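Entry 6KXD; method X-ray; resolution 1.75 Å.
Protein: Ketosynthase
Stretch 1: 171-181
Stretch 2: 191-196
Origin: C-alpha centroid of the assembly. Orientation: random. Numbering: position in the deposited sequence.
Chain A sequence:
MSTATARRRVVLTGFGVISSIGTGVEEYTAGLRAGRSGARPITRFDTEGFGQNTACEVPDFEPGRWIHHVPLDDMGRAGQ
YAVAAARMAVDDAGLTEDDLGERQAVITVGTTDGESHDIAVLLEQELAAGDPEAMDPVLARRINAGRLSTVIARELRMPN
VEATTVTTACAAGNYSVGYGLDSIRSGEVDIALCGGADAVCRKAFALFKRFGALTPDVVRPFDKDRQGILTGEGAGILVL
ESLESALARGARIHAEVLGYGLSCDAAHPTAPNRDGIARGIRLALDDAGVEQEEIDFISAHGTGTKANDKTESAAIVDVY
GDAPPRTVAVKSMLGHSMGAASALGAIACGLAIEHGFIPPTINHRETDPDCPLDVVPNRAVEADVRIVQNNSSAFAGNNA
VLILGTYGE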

ATOM      1  N   ALA A 171       2.436   5.279  -7.927  1.00 40.41           N
ATOM      2  CA  ALA A 171       3.770   5.248  -7.423  1.00 39.73           C
ATOM      3  C   ALA A 171       4.048   3.919  -6.720  1.00 40.04           C
ATOM      4  O   ALA A 171       5.142   3.688  -6.288  1.00 39.36           O
ATOM      5  CB  ALA A 171       3.995   6.403  -6.479  1.00 38.19           C
ATOM      6  N   ALA A 172       3.051   3.040  -6.651  1.00 42.42           N
ATOM      7  CA  ALA A 172       3.102   1.935  -5.709  1.00 39.36           C
ATOM      8  C   ALA A 172       4.227   0.969  -6.098  1.00 42.09           C
ATOM      9  O   ALA A 172       4.928   0.480  -5.246  1.00 41.41           O
ATOM     10  CB  ALA A 172       1.744   1.294  -5.626  1.00 40.15           C
ATOM     11  N   GLY A 173       4.452   0.737  -7.395  1.00 39.35           N
ATOM     12  CA  GLY A 173       5.555  -0.133  -7.835  1.00 39.21           C
ATOM     13  C   GLY A 173       6.922   0.326  -7.333  1.00 37.94           C
ATOM     14  O   GLY A 173       7.668  -0.416  -6.830  1.00 41.08           O
ATOM     15  N   ASN A 174       7.206   1.617  -7.461  1.00 37.19           N
ATOM     16  CA  ASN A 174       8.432   2.205  -7.011  1.00 36.08           C
ATOM     17  C   ASN A 174       8.524   2.161  -5.482  1.00 40.89           C
ATOM     18  O   ASN A 174       9.590   1.895  -4.933  1.00 39.52           O
ATOM     19  CB  ASN A 174       8.555   3.657  -7.472  1.00 36.25           C
ATOM     20  CG  ASN A 174       9.265   3.804  -8.801  1.00 38.34           C
ATOM     21  OD1 ASN A 174       9.716   2.802  -9.367  1.00 40.89           O
ATOM     22  ND2 ASN A 174       9.279   5.026  -9.325  1.00 39.36           N
ATOM     23  N   TYR A 175       7.406   2.443  -4.809  1.00 36.41           N
ATOM     24  CA  TYR A 175       7.403   2.301  -3.336  1.00 38.31           C
ATOM     25  C   TYR A 175       7.805   0.890  -2.944  1.00 37.46           C
ATOM     26  O   TYR A 175       8.555   0.675  -1.971  1.00 39.05           O
ATOM     27  CB  TYR A 175       6.037   2.529  -2.729  1.00 36.40           C
ATOM     28  CG  TYR A 175       5.694   3.962  -2.449  1.00 38.15           C
ATOM     29  CD1 TYR A 175       5.441   4.856  -3.476  1.00 35.04           C
ATOM     30  CD2 TYR A 175       5.572   4.399  -1.147  1.00 38.09           C
ATOM     31  CE1 TYR A 175       5.086   6.161  -3.195  1.00 36.35           C
ATOM     32  CE2 TYR A 175       5.198   5.689  -0.856  1.00 37.77           C
ATOM     33  CZ  TYR A 175       4.950   6.575  -1.887  1.00 36.64           C
ATOM     34  OH  TYR A 175       4.593   7.853  -1.550  1.00 37.19           O
ATOM     35  N   SER A 176       7.253  -0.068  -3.687  1.00 39.46           N
ATOM     36  CA  SER A 176       7.423  -1.484  -3.353  1.00 37.76           C
ATOM     37  C   SER A 176       8.879  -1.910  -3.570  1.00 39.40           C
ATOM     38  O   SER A 176       9.440  -2.609  -2.742  1.00 38.59           O
ATOM     39  CB  SER A 176       6.432  -2.328  -4.150  1.00 39.74           C
ATOM     40  OG  SER A 176       5.091  -2.087  -3.749  1.00 39.63           O
ATOM     41  N   VAL A 177       9.475  -1.510  -4.708  1.00 38.78           N
ATOM     42  CA  VAL A 177      10.851  -1.804  -5.013  1.00 40.43           C
ATOM     43  C   VAL A 177      11.740  -1.159  -3.945  1.00 39.71           C
ATOM     44  O   VAL A 177      12.663  -1.785  -3.432  1.00 40.50           O
ATOM     45  CB  VAL A 177      11.233  -1.330  -6.435  1.00 39.99           C
ATOM     46  CG1 VAL A 177      12.720  -1.427  -6.667  1.00 47.23           C
ATOM     47  CG2 VAL A 177      10.496  -2.093  -7.528  1.00 42.11           C
ATOM     48  N   GLY A 178      11.442   0.095  -3.613  1.00 40.54           N
ATOM     49  CA  GLY A 178      12.171   0.821  -2.598  1.00 41.83           C
ATOM     50  C   GLY A 178      12.098   0.129  -1.248  1.00 40.68           C
ATOM     51  O   GLY A 178      13.103   0.002  -0.546  1.00 41.71           O
ATOM     52  N   TYR A 179      10.917  -0.406  -0.913  1.00 38.94           N
ATOM     53  CA  TYR A 179      10.762  -1.122   0.324  1.00 39.77           C
ATOM     54  C   TYR A 179      11.588  -2.402   0.309  1.00 39.76           C
ATOM     55  O   TYR A 179      12.222  -2.774   1.311  1.00 40.84           O
ATOM     56  CB  TYR A 179       9.300  -1.448   0.621  1.00 36.63           C
ATOM     57  CG  TYR A 179       9.127  -2.026   2.000  1.00 37.87           C
ATOM     58  CD1 TYR A 179       9.690  -1.391   3.102  1.00 37.61           C
ATOM     59  CD2 TYR A 179       8.494  -3.235   2.205  1.00 41.80           C
ATOM     60  CE1 TYR A 179       9.551  -1.905   4.383  1.00 39.79           C
ATOM     61  CE2 TYR A 179       8.331  -3.747   3.486  1.00 43.51           C
ATOM     62  CZ  TYR A 179       8.868  -3.083   4.575  1.00 42.50           C
ATOM     63  OH  TYR A 179       8.729  -3.558   5.846  1.00 42.45           O
ATOM     64  N   GLY A 180      11.579  -3.090  -0.820  1.00 36.65           N
ATOM     65  CA  GLY A 180      12.455  -4.249  -0.979  1.00 42.30           C
ATOM     66  C   GLY A 180      13.896  -3.852  -0.744  1.00 41.49           C
ATOM     67  O   GLY A 180      14.619  -4.541  -0.083  1.00 41.50           O
ATOM     68  N   LEU A 181      14.304  -2.728  -1.312  1.00 43.23           N
ATOM     69  CA  LEU A 181      15.657  -2.271  -1.203  1.00 45.73           C
ATOM     70  C   LEU A 181      15.967  -2.017   0.270  1.00 48.81           C
ATOM     71  O   LEU A 181      16.967  -2.504   0.793  1.00 47.99           O
ATOM     72  CB  LEU A 181      15.826  -1.007  -2.036  1.00 46.00           C
ATOM     73  CG  LEU A 181      17.107  -0.234  -1.771  1.00 49.95           C
ATOM     74  CD1 LEU A 181      18.295  -1.033  -2.264  1.00 47.34           C
ATOM     75  CD2 LEU A 181      17.008   1.134  -2.419  1.00 50.51           C
ATOM     76  N   ILE A 191      16.095 -11.311   0.143  1.00 49.08           N
ATOM     77  CA  ILE A 191      15.302 -11.399  -1.057  1.00 48.06           C
ATOM     78  C   ILE A 191      13.968 -10.677  -0.863  1.00 45.13           C
ATOM     79  O   ILE A 191      13.367 -10.706   0.208  1.00 46.75           O
ATOM     80  CB  ILE A 191      15.071 -12.859  -1.477  1.00 55.20           C
ATOM     81  CG1 ILE A 191      14.437 -12.941  -2.865  1.00 57.84           C
ATOM     82  CG2 ILE A 191      14.241 -13.589  -0.455  1.00 55.33           C
ATOM     83  CD1 ILE A 191      14.508 -14.314  -3.460  1.00 60.68           C
ATOM     84  N   ALA A 192      13.542 -10.030  -1.938  1.00 46.02           N
ATOM     85  CA  ALA A 192      12.286  -9.283  -1.981  1.00 43.59           C
ATOM     86  C   ALA A 192      11.681  -9.428  -3.388  1.00 42.78           C
ATOM     87  O   ALA A 192      12.381  -9.266  -4.391  1.00 43.47           O
ATOM     88  CB  ALA A 192      12.588  -7.854  -1.659  1.00 44.21           C
ATOM     89  N   LEU A 193      10.420  -9.834  -3.450  1.00 40.75           N
ATOM     90  CA  LEU A 193       9.626  -9.815  -4.650  1.00 41.35           C
ATOM     91  C   LEU A 193       8.762  -8.560  -4.598  1.00 40.94           C
ATOM     92  O   LEU A 193       7.848  -8.461  -3.785  1.00 40.73           O
ATOM     93  CB  LEU A 193       8.739 -11.061  -4.739  1.00 42.66           C
ATOM     94  CG  LEU A 193       9.463 -12.384  -4.476  1.00 47.92           C
ATOM     95  CD1 LEU A 193       8.525 -13.571  -4.682  1.00 48.20           C
ATOM     96  CD2 LEU A 193      10.684 -12.477  -5.359  1.00 50.36           C
ATOM     97  N   CYS A 194       9.071  -7.623  -5.479  1.00 39.71           N
ATOM     98  CA  CYS A 194       8.502  -6.327  -5.413  1.00 39.63           C
ATOM     99  C   CYS A 194       7.899  -5.952  -6.761  1.00 42.87           C
ATOM    100  O   CYS A 194       8.469  -6.208  -7.779  1.00 43.24           O
ATOM    101  CB  CYS A 194       9.574  -5.310  -5.117  1.00 40.09           C
ATOM    102  SG  CYS A 194      10.465  -5.741  -3.610  1.00 45.02           S
ATOM    103  N   GLY A 195       6.770  -5.271  -6.731  1.00 39.50           N
ATOM    104  CA  GLY A 195       6.278  -4.679  -7.946  1.00 40.15           C
ATOM    105  C   GLY A 195       4.927  -4.058  -7.746  1.00 39.75           C
ATOM    106  O   GLY A 195       4.645  -3.367  -6.764  1.00 37.64           O
ATOM    107  N   GLY A 196       4.068  -4.303  -8.720  1.00 36.49           N
ATOM    108  CA  GLY A 196       2.746  -3.765  -8.719  1.00 37.74           C
ATOM    109  C   GLY A 196       1.901  -4.473  -9.737  1.00 39.94           C
ATOM    110  O   GLY A 196       2.434  -5.153 -10.615  1.00 42.48           O
TER

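Helix 172-181 lies nearly antiparallel to strand 191-196: their N-to-C directions differ by 167°, and the axes approach to 6.3 Å. The CA register pairs Gly173 with Gly195 at 4.6 Å, and Val177 with Cys194 and Gly180 with Ala192 at 5.1 Å each. The contact buries 255 Å², both sides summed.

The strand alternates. Ala192 and Cys194 direct CB toward the helix, whereas Ile191 and Leu193 direct theirs away and make no contact with it. Cys194 contributes most area, and its chi1 of -55° (m) places Cys194 SG 3.4 Å from Ser176 O and 3.6 Å from Gly180 CA. That sulfur position requires glycine-like space on the helix: an ideal CB built on Gly180 would point toward the strand and fall 2.4 Å from Cys194 SG, a clash, and 3.1 Å from Ala192 CB. Without it, Ala192 CB settles 3.7 Å from Gly180 CA.

Val177, chi1 170° (t), points its CA-to-CB bond sideways to the strand. Val177 CG2 stands 4.1 Å from Cys194 CB, an apolar contact, while Val177 CA comes nearer to Cys194 CB, at 3.7 Å.

Ser176 directs CB toward the strand, yet its hydroxyl turns back along its own helix. At chi1 -67° (m), Ser176 OG donates a hydrogen bond to Ala172 O at 3.0 Å, the carbonyl that also accepts a hydrogen bond from Ser176 N, at 2.9 Å. The same rotamer leaves Ser176 OG 3.3 Å from Gly195 O, a polar approach without a clear hydrogen bond.

Near Gly173 the backbones themselves meet. Gly173 CA lies 3.5 Å from Gly195 O, and the 169° angle at hydrogen supports a nearly linear CA-H...O contact. No clear conventional hydrogen bond crosses the interface.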